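Local coordinates for protein group II chitinase (Ostrinia furnacalis, PDB 6JAY) that probably hydrolyses internal linkages of chitin as an endochitinase, this chain being one glycosyl hydrolase family 18 catalytic domain of a longer chitin-binding protein, at residues S167-P172 / A194-D199; Y198-Q203 / F225-T230; P249-S254 / K282-Y287. All coordinates share one frame; numbering follows the deposited sequence.

Contact 1 (S167-P172 / A194-D199); sequences SAAVSP and AVMTYD. With JUK (2-amino-1-[(furan-2-yl)methyl]-5-oxo-3-({[(2S)-oxolan-2-yl]methyl}carbamoyl)-5H-dipyrido[1,2-a:2',3'-d]pyrimidin-1-ium), chain C.
With CG set anti to its own carbonyl carbon (chi1 -69°) and the chain straight as far as SD, Met196 reaches back along strand 165-170 and lays its sulfur 3.9 Å from Ala169 CB. A bend at chi3 (-70°) then swings CE over the peptide of Val170, 3.5 Å from Val170 O. Val170 answers on the other side of the sheet: its CG2 lies 3.8 Å from Val195 CA and meets Val195 CG2. The backbones between these side chains run in parallel register, Ala169 beside Ala194 and Val170 beside Val195. Ala194 N donates to Ala168 O at 2.8 Å, Val170 N to Ala194 O, and Met196 N to Val170 O at 2.9 Å, the first and last approaching nearly along the C=O axis. These are neighbouring strands of the family 18 TIM barrel, and Met196, Tyr198 and Asp199 fit the MxYD motif of the family, which begins as strand 192-195 gives way to two successive inverse gamma turns centred on Met196 and Thr197. Past the strand ends, Pro172 packs its ring carbons against the turn, CG 3.1 Å from Met196 O, an oxygen that also accepts from Tyr198 N. Tyr129 packs on Met196, while Ser167 OG is bonded to Asp124 on the next strand. The chain then reaches the ligand-bearing end of the barrel, where Asp199 OD2 lies 3.6 Å from O1 of the bound JUK.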
loop_
_atom_site.group_PDB
_atom_site.type_symbol
_atom_site.label_atom_id
_atom_site.label_comp_id
_atom_site.label_asym_id
_atom_site.label_seq_id
_atom_site.Cartn_x
_atom_site.Cartn_y
_atom_site.Cartn_z
ATOM N N SER A 167 10.016 -0.492 9.431
ATOM C CA SER A 167 9.550 -1.158 8.225
ATOM C C SER A 167 9.563 -0.159 7.080
ATOM O O SER A 167 9.758 1.040 7.281
ATOM C CB SER A 167 8.135 -1.728 8.422
ATOM O OG SER A 167 7.234 -0.701 8.814
ATOM N N ALA A 168 9.369 -0.657 5.859
ATOM C CA ALA A 168 9.264 0.227 4.708
ATOM C C ALA A 168 8.235 -0.313 3.731
ATOM O O ALA A 168 8.109 -1.529 3.564
ATOM C CB ALA A 168 10.604 0.336 3.964
ATOM N N ALA A 169 7.520 0.597 3.073
ATOM C CA ALA A 169 6.717 0.265 1.902
ATOM C C ALA A 169 7.559 0.537 0.666
ATOM O O ALA A 169 8.158 1.611 0.543
ATOM C CB ALA A 169 5.433 1.092 1.862
ATOM N N VAL A 170 7.598 -0.431 -0.252
ATOM C CA VAL A 170 8.574 -0.406 -1.333
ATOM C C VAL A 170 7.938 -0.687 -2.694
ATOM O O VAL A 170 6.880 -1.309 -2.811
ATOM C CB VAL A 170 9.728 -1.393 -1.070
ATOM C CG1 VAL A 170 10.446 -1.038 0.244
ATOM C CG2 VAL A 170 9.207 -2.810 -1.055
ATOM N N SER A 171 8.638 -0.231 -3.737
ATOM C CA SER A 171 8.165 -0.329 -5.108
ATOM C C SER A 171 8.110 -1.784 -5.574
ATOM O O SER A 171 8.932 -2.612 -5.158
ATOM C CB SER A 171 9.133 0.414 -6.027
ATOM O OG SER A 171 8.838 0.172 -7.398
ATOM N N PRO A 172 7.167 -2.107 -6.463
ATOM C CA PRO A 172 7.139 -3.421 -7.120
ATOM C C PRO A 172 7.836 -3.456 -8.470
ATOM O O PRO A 172 7.864 -4.522 -9.099
ATOM C CB PRO A 172 5.634 -3.623 -7.337
ATOM C CG PRO A 172 5.154 -2.244 -7.712
ATOM C CD PRO A 172 5.954 -1.323 -6.773
ATOM N N ALA A 194 6.984 -4.056 3.138
ATOM C CA ALA A 194 5.644 -4.119 2.561
ATOM C C ALA A 194 5.787 -3.827 1.078
ATOM O O ALA A 194 5.923 -2.677 0.664
ATOM C CB ALA A 194 4.710 -3.130 3.258
ATOM N N VAL A 195 5.766 -4.872 0.260
ATOM C CA VAL A 195 5.929 -4.663 -1.169
ATOM C C VAL A 195 4.598 -4.205 -1.748
ATOM O O VAL A 195 3.583 -4.898 -1.616
ATOM C CB VAL A 195 6.425 -5.934 -1.863
ATOM C CG1 VAL A 195 6.694 -5.622 -3.324
ATOM C CG2 VAL A 195 7.689 -6.462 -1.182
ATOM N N MET A 196 4.608 -3.044 -2.404
ATOM C CA MET A 196 3.382 -2.449 -2.928
ATOM C C MET A 196 3.068 -3.050 -4.297
ATOM O O MET A 196 3.202 -2.408 -5.339
ATOM C CB MET A 196 3.503 -0.937 -2.961
ATOM C CG MET A 196 3.517 -0.372 -1.556
ATOM S SD MET A 196 3.542 1.418 -1.499
ATOM C CE MET A 196 5.170 1.680 -2.077
ATOM N N THR A 197 2.630 -4.312 -4.259
ATOM C CA THR A 197 2.306 -5.100 -5.455
ATOM C C THR A 197 0.949 -4.688 -6.038
ATOM O O THR A 197 0.017 -5.481 -6.176
ATOM C CB THR A 197 2.367 -6.589 -5.135
ATOM O OG1 THR A 197 1.896 -6.819 -3.797
ATOM C CG2 THR A 197 3.805 -7.104 -5.235
ATOM N N TYR A 198 0.865 -3.408 -6.383
ATOM C CA TYR A 198 -0.322 -2.838 -7.003
ATOM C C TYR A 198 0.105 -1.557 -7.697
ATOM O O TYR A 198 1.271 -1.153 -7.635
ATOM C CB TYR A 198 -1.450 -2.606 -5.988
ATOM C CG TYR A 198 -1.012 -1.967 -4.677
ATOM C CD1 TYR A 198 -0.624 -0.635 -4.622
ATOM C CD2 TYR A 198 -1.002 -2.703 -3.494
ATOM C CE1 TYR A 198 -0.234 -0.053 -3.422
ATOM C CE2 TYR A 198 -0.610 -2.128 -2.290
ATOM C CZ TYR A 198 -0.230 -0.805 -2.270
ATOM O OH TYR A 198 0.147 -0.225 -1.082
ATOM N N ASP A 199 -0.853 -0.921 -8.367
ATOM C CA ASP A 199 -0.577 0.215 -9.242
ATOM C C ASP A 199 0.421 -0.145 -10.343
ATOM O O ASP A 199 1.209 0.695 -10.783
ATOM C CB ASP A 199 -0.142 1.465 -8.469
ATOM C CG ASP A 199 -1.246 2.021 -7.595
ATOM O OD1 ASP A 199 -2.424 1.650 -7.809
ATOM O OD2 ASP A 199 -0.940 2.828 -6.685
HETATM C C1 JUK C . -4.620 8.257 -3.209
HETATM C C10 JUK C . -0.317 10.290 -10.171
HETATM C C11 JUK C . -1.418 7.888 -5.696
HETATM C C12 JUK C . 0.025 6.867 -7.527
HETATM C C13 JUK C . -0.777 7.994 -7.143
HETATM C C14 JUK C . -0.839 9.094 -8.044
HETATM C C15 JUK C . 1.471 5.763 -9.256
HETATM C C16 JUK C . 0.677 6.874 -8.803
HETATM C C17 JUK C . 0.549 7.984 -9.649
HETATM C C18 JUK C . 2.837 4.720 -10.879
HETATM C C19 JUK C . 1.957 6.840 -11.249
HETATM C C2 JUK C . -5.846 8.439 -2.176
HETATM C C20 JUK C . 2.607 6.892 -12.557
HETATM C C21 JUK C . 3.388 5.793 -12.988
HETATM C C22 JUK C . 3.501 4.699 -12.143
HETATM C C3 JUK C . -6.908 8.818 -2.907
HETATM C C4 JUK C . -5.002 8.888 -4.308
HETATM C C5 JUK C . -4.095 8.689 -5.579
HETATM C C6 JUK C . -1.381 9.710 -12.432
HETATM C C7 JUK C . -2.661 10.087 -13.049
HETATM C C8 JUK C . -3.310 10.891 -12.132
HETATM C C9 JUK C . -1.429 10.325 -11.216
HETATM N N1 JUK C . -2.804 8.199 -5.084
HETATM N N2 JUK C . -1.594 10.218 -7.679
HETATM N N3 JUK C . -0.220 9.077 -9.256
HETATM N N4 JUK C . 1.187 7.951 -10.847
HETATM N N5 JUK C . 2.090 5.801 -10.493
HETATM O O1 JUK C . 1.616 4.635 -8.431
HETATM O O2 JUK C . -6.512 8.544 -4.368
HETATM O O3 JUK C . -2.561 11.019 -11.081
HETATM O O4 JUK C . -0.617 7.466 -4.876
#

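Contact 2 (Y198-Q203 / F225-T230); sequences YDYHGQ and FNANYT. With NAG (2-acetamido-2-deoxy-beta-D-glucopyranose), chain B; JUK (2-amino-1-[(furan-2-yl)methyl]-5-oxo-3-({[(2S)-oxolan-2-yl]methyl}carbamoyl)-5H-dipyrido[1,2-a:2',3'-d]pyrimidin-1-ium), chain C.
Tyr200 pushes its hydroxyl into the first turn of helix 227-236, where OH donates to Thr230 OG1 at 2.7 Å. Its CG stands anti to the carbonyl carbon (chi1 -73°), which directs the ring toward the helix start. The two side chains meet from opposite directions, and the threonine oxygen sits at the edge of the tyrosine ring, in its plane. Around this bond the ring is packed against backbone: CD1 comes 3.5 Å from Phe225 C, and Asn226 CA lies over one face, offset toward the rim. Phe225 returns the contact with its own ring, whose edge carbon CD2 approaches Tyr200 O at 3.5 Å, close to the plane of the phenyl group. Next to it the imidazole of His201 meets that phenyl ring obliquely, the planes 37° apart. A water in the imidazole plane joins the same two residues, 2.7 Å from His201 NE2 and donating to Phe225 O.

A second shell fixes these groups. Thr230 OG1 is also bonded to Pro172 O, making a short polar relay from Tyr200 to the loop just past barrel strand 165-170, and His201 ND1 is hydrogen-bonded to Asp205 OD2, which would favour one orientation of the imidazole. Asn226 is the N-cap of the helix: its OD1 accepts from Tyr229 N at 2.9 Å, the donor lying above the carbonyl plane, and its ND2 goes to Thr223 O. Two residues on, Asn228 points away from the contact and carries the N-linked sugar through its ND2. Near the two ends of 198-203, Asp199 and Gln203 border the bound JUK. The pattern is that of a TIM-barrel beta-alpha loop, here the one following the MxYD strand of family 18, folded back onto the start of its own helix.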
loop_
_atom_site.group_PDB
_atom_site.type_symbol
_atom_site.label_atom_id
_atom_site.label_comp_id
_atom_site.label_asym_id
_atom_site.label_seq_id
_atom_site.Cartn_x
_atom_site.Cartn_y
_atom_site.Cartn_z
ATOM N N TYR A 198 0.865 -3.408 -6.383
ATOM C CA TYR A 198 -0.322 -2.838 -7.003
ATOM C C TYR A 198 0.105 -1.557 -7.697
ATOM O O TYR A 198 1.271 -1.153 -7.635
ATOM C CB TYR A 198 -1.450 -2.606 -5.988
ATOM C CG TYR A 198 -1.012 -1.967 -4.677
ATOM C CD1 TYR A 198 -0.624 -0.635 -4.622
ATOM C CD2 TYR A 198 -1.002 -2.703 -3.494
ATOM C CE1 TYR A 198 -0.234 -0.053 -3.422
ATOM C CE2 TYR A 198 -0.610 -2.128 -2.290
ATOM C CZ TYR A 198 -0.230 -0.805 -2.270
ATOM O OH TYR A 198 0.147 -0.225 -1.082
ATOM N N ASP A 199 -0.853 -0.921 -8.367
ATOM C CA ASP A 199 -0.577 0.215 -9.242
ATOM C C ASP A 199 0.421 -0.145 -10.343
ATOM O O ASP A 199 1.209 0.695 -10.783
ATOM C CB ASP A 199 -0.142 1.465 -8.469
ATOM C CG ASP A 199 -1.246 2.021 -7.595
ATOM O OD1 ASP A 199 -2.424 1.650 -7.809
ATOM O OD2 ASP A 199 -0.940 2.828 -6.685
ATOM N N TYR A 200 0.395 -1.400 -10.802
ATOM C CA TYR A 200 1.199 -1.750 -11.967
ATOM C C TYR A 200 0.688 -1.040 -13.205
ATOM O O TYR A 200 1.453 -0.807 -14.152
ATOM C CB TYR A 200 1.137 -3.250 -12.219
ATOM C CG TYR A 200 1.915 -4.092 -11.246
ATOM C CD1 TYR A 200 3.282 -4.299 -11.412
ATOM C CD2 TYR A 200 1.281 -4.686 -10.159
ATOM C CE1 TYR A 200 3.989 -5.078 -10.537
ATOM C CE2 TYR A 200 1.984 -5.476 -9.279
ATOM C CZ TYR A 200 3.341 -5.672 -9.474
ATOM O OH TYR A 200 4.026 -6.450 -8.583
ATOM N N HIS A 201 -0.601 -0.705 -13.218
ATOM C CA HIS A 201 -1.247 -0.071 -14.356
ATOM C C HIS A 201 -2.234 0.976 -13.870
ATOM O O HIS A 201 -2.765 0.884 -12.759
ATOM C CB HIS A 201 -1.941 -1.111 -15.234
ATOM C CG HIS A 201 -0.983 -2.082 -15.831
ATOM N ND1 HIS A 201 -0.074 -1.714 -16.799
ATOM C CD2 HIS A 201 -0.754 -3.389 -15.570
ATOM C CE1 HIS A 201 0.670 -2.759 -17.116
ATOM N NE2 HIS A 201 0.280 -3.787 -16.384
ATOM N N GLY A 202 -2.471 1.966 -14.723
ATOM C CA GLY A 202 -3.319 3.095 -14.392
ATOM C C GLY A 202 -3.419 4.006 -15.596
ATOM O O GLY A 202 -2.832 3.741 -16.652
ATOM N N GLN A 203 -4.177 5.096 -15.418
ATOM C CA GLN A 203 -4.456 6.039 -16.502
ATOM C C GLN A 203 -3.194 6.565 -17.177
ATOM O O GLN A 203 -3.252 6.964 -18.349
ATOM C CB GLN A 203 -5.259 7.223 -15.954
ATOM C CG GLN A 203 -4.572 7.954 -14.815
ATOM C CD GLN A 203 -5.409 9.091 -14.239
ATOM O OE1 GLN A 203 -5.673 9.133 -13.036
ATOM N NE2 GLN A 203 -5.821 10.018 -15.092
ATOM N N PHE A 225 5.822 -6.870 -14.788
ATOM C CA PHE A 225 4.735 -6.105 -14.166
ATOM C C PHE A 225 3.646 -7.036 -13.625
ATOM O O PHE A 225 2.483 -6.989 -14.020
ATOM C CB PHE A 225 4.159 -5.080 -15.141
ATOM C CG PHE A 225 4.936 -3.787 -15.213
ATOM C CD1 PHE A 225 6.296 -3.787 -15.447
ATOM C CD2 PHE A 225 4.298 -2.565 -15.050
ATOM C CE1 PHE A 225 7.007 -2.600 -15.529
ATOM C CE2 PHE A 225 5.010 -1.374 -15.122
ATOM C CZ PHE A 225 6.367 -1.396 -15.363
ATOM N N ASN A 226 4.043 -7.900 -12.696
ATOM C CA ASN A 226 3.089 -8.757 -12.004
ATOM C C ASN A 226 3.667 -9.106 -10.643
ATOM O O ASN A 226 4.883 -9.078 -10.452
ATOM C CB ASN A 226 2.749 -10.016 -12.815
ATOM C CG ASN A 226 3.974 -10.801 -13.183
ATOM O OD1 ASN A 226 4.426 -11.636 -12.405
ATOM N ND2 ASN A 226 4.525 -10.545 -14.379
ATOM N N ALA A 227 2.775 -9.401 -9.689
ATOM C CA ALA A 227 3.196 -9.646 -8.309
ATOM C C ALA A 227 4.135 -10.838 -8.195
ATOM O O ALA A 227 5.052 -10.826 -7.369
ATOM C CB ALA A 227 1.975 -9.872 -7.409
ATOM N N ASN A 228 3.917 -11.881 -9.000
ATOM C CA ASN A 228 4.770 -13.059 -8.924
ATOM C C ASN A 228 6.223 -12.713 -9.238
ATOM O O ASN A 228 7.141 -13.120 -8.511
ATOM C CB ASN A 228 4.249 -14.130 -9.880
ATOM C CG ASN A 228 5.107 -15.366 -9.871
ATOM O OD1 ASN A 228 5.400 -15.917 -8.818
ATOM N ND2 ASN A 228 5.518 -15.806 -11.045
ATOM N N TYR A 229 6.455 -11.973 -10.326
ATOM C CA TYR A 229 7.817 -11.546 -10.632
ATOM C C TYR A 229 8.375 -10.677 -9.511
ATOM O O TYR A 229 9.502 -10.883 -9.046
ATOM C CB TYR A 229 7.864 -10.786 -11.961
ATOM C CG TYR A 229 9.273 -10.356 -12.302
ATOM C CD1 TYR A 229 9.810 -9.188 -11.778
ATOM C CD2 TYR A 229 10.076 -11.142 -13.113
ATOM C CE1 TYR A 229 11.105 -8.809 -12.059
ATOM C CE2 TYR A 229 11.381 -10.766 -13.398
ATOM C CZ TYR A 229 11.881 -9.598 -12.870
ATOM O OH TYR A 229 13.169 -9.213 -13.154
ATOM N N THR A 230 7.592 -9.689 -9.079
ATOM C CA THR A 230 8.057 -8.719 -8.088
ATOM C C THR A 230 8.504 -9.401 -6.799
ATOM O O THR A 230 9.563 -9.082 -6.249
ATOM C CB THR A 230 6.920 -7.739 -7.803
ATOM O OG1 THR A 230 6.701 -6.900 -8.944
ATOM C CG2 THR A 230 7.250 -6.885 -6.604
HETATM C C1 NAG B . 6.364 -16.964 -11.124
HETATM C C2 NAG B . 6.030 -17.823 -12.348
HETATM C C3 NAG B . 7.042 -18.958 -12.499
HETATM C C4 NAG B . 8.463 -18.411 -12.492
HETATM C C5 NAG B . 8.682 -17.567 -11.242
HETATM C C6 NAG B . 10.048 -16.922 -11.186
HETATM C C7 NAG B . 3.795 -18.294 -13.255
HETATM C C8 NAG B . 4.268 -17.634 -14.513
HETATM N N2 NAG B . 4.681 -18.356 -12.255
HETATM O O3 NAG B . 6.791 -19.647 -13.718
HETATM O O4 NAG B . 9.402 -19.480 -12.518
HETATM O O5 NAG B . 7.715 -16.506 -11.207
HETATM O O6 NAG B . 10.075 -15.669 -11.857
HETATM O O7 NAG B . 2.663 -18.755 -13.149
HETATM C C1 JUK C . -4.620 8.257 -3.209
HETATM C C10 JUK C . -0.317 10.290 -10.171
HETATM C C11 JUK C . -1.418 7.888 -5.696
HETATM C C12 JUK C . 0.025 6.867 -7.527
HETATM C C13 JUK C . -0.777 7.994 -7.143
HETATM C C14 JUK C . -0.839 9.094 -8.044
HETATM C C15 JUK C . 1.471 5.763 -9.256
HETATM C C16 JUK C . 0.677 6.874 -8.803
HETATM C C17 JUK C . 0.549 7.984 -9.649
HETATM C C18 JUK C . 2.837 4.720 -10.879
HETATM C C19 JUK C . 1.957 6.840 -11.249
HETATM C C2 JUK C . -5.846 8.439 -2.176
HETATM C C20 JUK C . 2.607 6.892 -12.557
HETATM C C21 JUK C . 3.388 5.793 -12.988
HETATM C C22 JUK C . 3.501 4.699 -12.143
HETATM C C3 JUK C . -6.908 8.818 -2.907
HETATM C C4 JUK C . -5.002 8.888 -4.308
HETATM C C5 JUK C . -4.095 8.689 -5.579
HETATM C C6 JUK C . -1.381 9.710 -12.432
HETATM C C7 JUK C . -2.661 10.087 -13.049
HETATM C C8 JUK C . -3.310 10.891 -12.132
HETATM C C9 JUK C . -1.429 10.325 -11.216
HETATM N N1 JUK C . -2.804 8.199 -5.084
HETATM N N2 JUK C . -1.594 10.218 -7.679
HETATM N N3 JUK C . -0.220 9.077 -9.256
HETATM N N4 JUK C . 1.187 7.951 -10.847
HETATM N N5 JUK C . 2.090 5.801 -10.493
HETATM O O1 JUK C . 1.616 4.635 -8.431
HETATM O O2 JUK C . -6.512 8.544 -4.368
HETATM O O3 JUK C . -2.561 11.019 -11.081
HETATM O O4 JUK C . -0.617 7.466 -4.876
HETATM O O HOH W 1 1.242 -6.309 -16.322
#

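Contact 3 (P249-S254 / K282-Y287); sequences PMYGQS and KGFLAY. With JUK (2-amino-1-[(furan-2-yl)methyl]-5-oxo-3-({[(2S)-oxolan-2-yl]methyl}carbamoyl)-5H-dipyrido[1,2-a:2',3'-d]pyrimidin-1-ium), chain C.
This contact is consistent with the insertion that family 18 chitinases of this type carry after the seventh barrel strand: the extension of strand 244-257 takes on the short antiparallel strand 284-286. Gly252 and Leu285 form the hydrogen-bonded pair: Gly252 N reaches Leu285 O at 2.8 Å, and Leu285 N returns a bond to Gly252 O. Ser254 N adds a nearly straight bond to Gly283 O (172° at the hydrogen), although it comes in from above the carbonyl plane. At the other end, Tyr287 N, opening helix 287-296, donates to Met250 O. Gly283 turns into the strand with positive phi (91°), a conformation that suits glycine.

Tyr251 and Phe284 carry the side-chain contact. Phe284 extends with CG anti to its backbone N, which brings CE2 over a face of the tyrosine ring, 3.4 Å from Tyr251 CG. The planes are only 24° apart, but the offset leaves little of one ring above the other. One face of the phenylalanine ring receives the ligand, oxolane oxygen O2 of JUK standing over its centre, 3.7 Å from Phe284 CG. Tyr251 OH and Gln253 NE2 both reach Asp199 OD1. With its amide so directed, Gln253 has its OE1 3.1 Å from Gly283 O; both are acceptors, so no hydrogen bond forms between them. Near Ser254 a water lies 2.7 Å from Ser254 OG and close to Phe284 O. Such an antiparallel platform, rising beside the barrel mouth and offering an aromatic ring to the cleft, is typical of the insertion domain that deepens the substrate groove of family 18 chitinases.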
loop_
_atom_site.group_PDB
_atom_site.type_symbol
_atom_site.label_atom_id
_atom_site.label_comp_id
_atom_site.label_asym_id
_atom_site.label_seq_id
_atom_site.Cartn_x
_atom_site.Cartn_y
_atom_site.Cartn_z
ATOM N N PRO A 249 -4.567 -4.466 -3.127
ATOM C CA PRO A 249 -5.361 -3.227 -3.195
ATOM C C PRO A 249 -6.820 -3.435 -2.836
ATOM O O PRO A 249 -7.468 -4.368 -3.328
ATOM C CB PRO A 249 -5.238 -2.819 -4.670
ATOM C CG PRO A 249 -5.120 -4.128 -5.391
ATOM C CD PRO A 249 -4.335 -5.054 -4.462
ATOM N N MET A 250 -7.352 -2.559 -1.986
ATOM C CA MET A 250 -8.772 -2.495 -1.691
ATOM C C MET A 250 -9.490 -1.489 -2.576
ATOM O O MET A 250 -10.525 -0.945 -2.171
ATOM C CB MET A 250 -8.987 -2.134 -0.219
ATOM C CG MET A 250 -8.160 -2.962 0.785
ATOM S SD MET A 250 -8.783 -4.628 1.088
ATOM C CE MET A 250 -7.794 -5.569 -0.081
ATOM N N TYR A 251 -8.951 -1.219 -3.762
ATOM C CA TYR A 251 -9.464 -0.199 -4.663
ATOM C C TYR A 251 -9.128 -0.624 -6.088
ATOM O O TYR A 251 -8.386 -1.585 -6.314
ATOM C CB TYR A 251 -8.810 1.163 -4.356
ATOM C CG TYR A 251 -7.320 1.133 -4.625
ATOM C CD1 TYR A 251 -6.424 0.702 -3.648
ATOM C CD2 TYR A 251 -6.816 1.488 -5.873
ATOM C CE1 TYR A 251 -5.060 0.642 -3.905
ATOM C CE2 TYR A 251 -5.475 1.422 -6.143
ATOM C CZ TYR A 251 -4.600 0.997 -5.157
ATOM O OH TYR A 251 -3.253 0.941 -5.431
ATOM N N GLY A 252 -9.644 0.129 -7.058
ATOM C CA GLY A 252 -9.328 -0.116 -8.446
ATOM C C GLY A 252 -8.798 1.126 -9.136
ATOM O O GLY A 252 -8.981 2.252 -8.675
ATOM N N GLN A 253 -8.105 0.894 -10.255
ATOM C CA GLN A 253 -7.697 1.955 -11.164
ATOM C C GLN A 253 -8.749 2.075 -12.258
ATOM O O GLN A 253 -9.131 1.075 -12.876
ATOM C CB GLN A 253 -6.325 1.657 -11.782
ATOM C CG GLN A 253 -5.158 1.772 -10.794
ATOM C CD GLN A 253 -4.772 3.221 -10.473
ATOM O OE1 GLN A 253 -5.143 4.155 -11.189
ATOM N NE2 GLN A 253 -4.024 3.406 -9.392
ATOM N N SER A 254 -9.233 3.288 -12.478
ATOM C CA SER A 254 -10.313 3.527 -13.422
ATOM C C SER A 254 -9.812 4.322 -14.616
ATOM O O SER A 254 -8.858 5.102 -14.519
ATOM C CB SER A 254 -11.466 4.286 -12.764
ATOM O OG SER A 254 -11.069 5.607 -12.476
ATOM N N LYS A 282 -9.969 11.377 -9.722
ATOM C CA LYS A 282 -9.997 10.837 -11.075
ATOM C C LYS A 282 -9.019 9.672 -11.198
ATOM O O LYS A 282 -7.860 9.766 -10.777
ATOM C CB LYS A 282 -9.631 11.945 -12.068
ATOM C CG LYS A 282 -9.425 11.465 -13.487
ATOM C CD LYS A 282 -9.655 12.589 -14.495
ATOM C CE LYS A 282 -8.719 13.756 -14.260
ATOM N NZ LYS A 282 -7.300 13.386 -14.523
ATOM N N GLY A 283 -9.497 8.552 -11.746
ATOM C CA GLY A 283 -8.656 7.386 -11.941
ATOM C C GLY A 283 -8.652 6.391 -10.801
ATOM O O GLY A 283 -7.932 5.387 -10.878
ATOM N N PHE A 284 -9.441 6.625 -9.757
ATOM C CA PHE A 284 -9.396 5.828 -8.542
ATOM C C PHE A 284 -10.821 5.561 -8.089
ATOM O O PHE A 284 -11.652 6.471 -8.088
ATOM C CB PHE A 284 -8.668 6.641 -7.464
ATOM C CG PHE A 284 -8.567 5.965 -6.126
ATOM C CD1 PHE A 284 -9.542 6.170 -5.155
ATOM C CD2 PHE A 284 -7.477 5.156 -5.822
ATOM C CE1 PHE A 284 -9.438 5.575 -3.910
ATOM C CE2 PHE A 284 -7.369 4.556 -4.571
ATOM C CZ PHE A 284 -8.348 4.771 -3.618
ATOM N N LEU A 285 -11.102 4.320 -7.686
ATOM C CA LEU A 285 -12.385 4.001 -7.065
ATOM C C LEU A 285 -12.167 3.042 -5.906
ATOM O O LEU A 285 -11.479 2.028 -6.055
ATOM C CB LEU A 285 -13.344 3.340 -8.070
ATOM C CG LEU A 285 -13.885 4.236 -9.191
ATOM C CD1 LEU A 285 -14.685 3.411 -10.197
ATOM C CD2 LEU A 285 -14.750 5.358 -8.619
ATOM N N ALA A 286 -12.790 3.326 -4.766
ATOM C CA ALA A 286 -12.734 2.366 -3.676
ATOM C C ALA A 286 -13.501 1.103 -4.058
ATOM O O ALA A 286 -14.390 1.125 -4.913
ATOM C CB ALA A 286 -13.365 2.961 -2.419
ATOM N N TYR A 287 -13.156 -0.017 -3.410
ATOM C CA TYR A 287 -13.921 -1.237 -3.654
ATOM C C TYR A 287 -15.408 -1.021 -3.397
ATOM O O TYR A 287 -16.251 -1.550 -4.128
ATOM C CB TYR A 287 -13.409 -2.417 -2.822
ATOM C CG TYR A 287 -14.248 -3.650 -3.085
ATOM C CD1 TYR A 287 -14.096 -4.362 -4.270
ATOM C CD2 TYR A 287 -15.229 -4.067 -2.190
ATOM C CE1 TYR A 287 -14.879 -5.480 -4.547
ATOM C CE2 TYR A 287 -16.015 -5.188 -2.459
ATOM C CZ TYR A 287 -15.826 -5.885 -3.639
ATOM O OH TYR A 287 -16.596 -6.986 -3.933
HETATM C C1 JUK C . -4.620 8.257 -3.209
HETATM C C10 JUK C . -0.317 10.290 -10.171
HETATM C C11 JUK C . -1.418 7.888 -5.696
HETATM C C12 JUK C . 0.025 6.867 -7.527
HETATM C C13 JUK C . -0.777 7.994 -7.143
HETATM C C14 JUK C . -0.839 9.094 -8.044
HETATM C C15 JUK C . 1.471 5.763 -9.256
HETATM C C16 JUK C . 0.677 6.874 -8.803
HETATM C C17 JUK C . 0.549 7.984 -9.649
HETATM C C18 JUK C . 2.837 4.720 -10.879
HETATM C C19 JUK C . 1.957 6.840 -11.249
HETATM C C2 JUK C . -5.846 8.439 -2.176
HETATM C C20 JUK C . 2.607 6.892 -12.557
HETATM C C21 JUK C . 3.388 5.793 -12.988
HETATM C C22 JUK C . 3.501 4.699 -12.143
HETATM C C3 JUK C . -6.908 8.818 -2.907
HETATM C C4 JUK C . -5.002 8.888 -4.308
HETATM C C5 JUK C . -4.095 8.689 -5.579
HETATM C C6 JUK C . -1.381 9.710 -12.432
HETATM C C7 JUK C . -2.661 10.087 -13.049
HETATM C C8 JUK C . -3.310 10.891 -12.132
HETATM C C9 JUK C . -1.429 10.325 -11.216
HETATM N N1 JUK C . -2.804 8.199 -5.084
HETATM N N2 JUK C . -1.594 10.218 -7.679
HETATM N N3 JUK C . -0.220 9.077 -9.256
HETATM N N4 JUK C . 1.187 7.951 -10.847
HETATM N N5 JUK C . 2.090 5.801 -10.493
HETATM O O1 JUK C . 1.616 4.635 -8.431
HETATM O O2 JUK C . -6.512 8.544 -4.368
HETATM O O3 JUK C . -2.561 11.019 -11.081
HETATM O O4 JUK C . -0.617 7.466 -4.876
HETATM O O HOH W 2 -12.360 7.185 -10.722
#

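How the contacts relate
From the N terminus, contact 1 closes the first loop, bringing strand 192-195 beside strand 165-170 after a largely helical connection. Contact 2 starts on Tyr198 and Asp199, where contact 1 ends, and closes a second, non-helical loop on the head of helix 227-236; Val195 and Thr197 pack on Thr230, linking the two. Contact 3 follows in series, its loop leaving strand 244-257, the neighbour of 192-195, and returning at 284-286. None of the three loops encloses another, yet Asp199, shared by contacts 1 and 2, is hydrogen-bonded to contact 3. The set thus ties barrel strands, a beta-alpha loop and the insertion together around JUK.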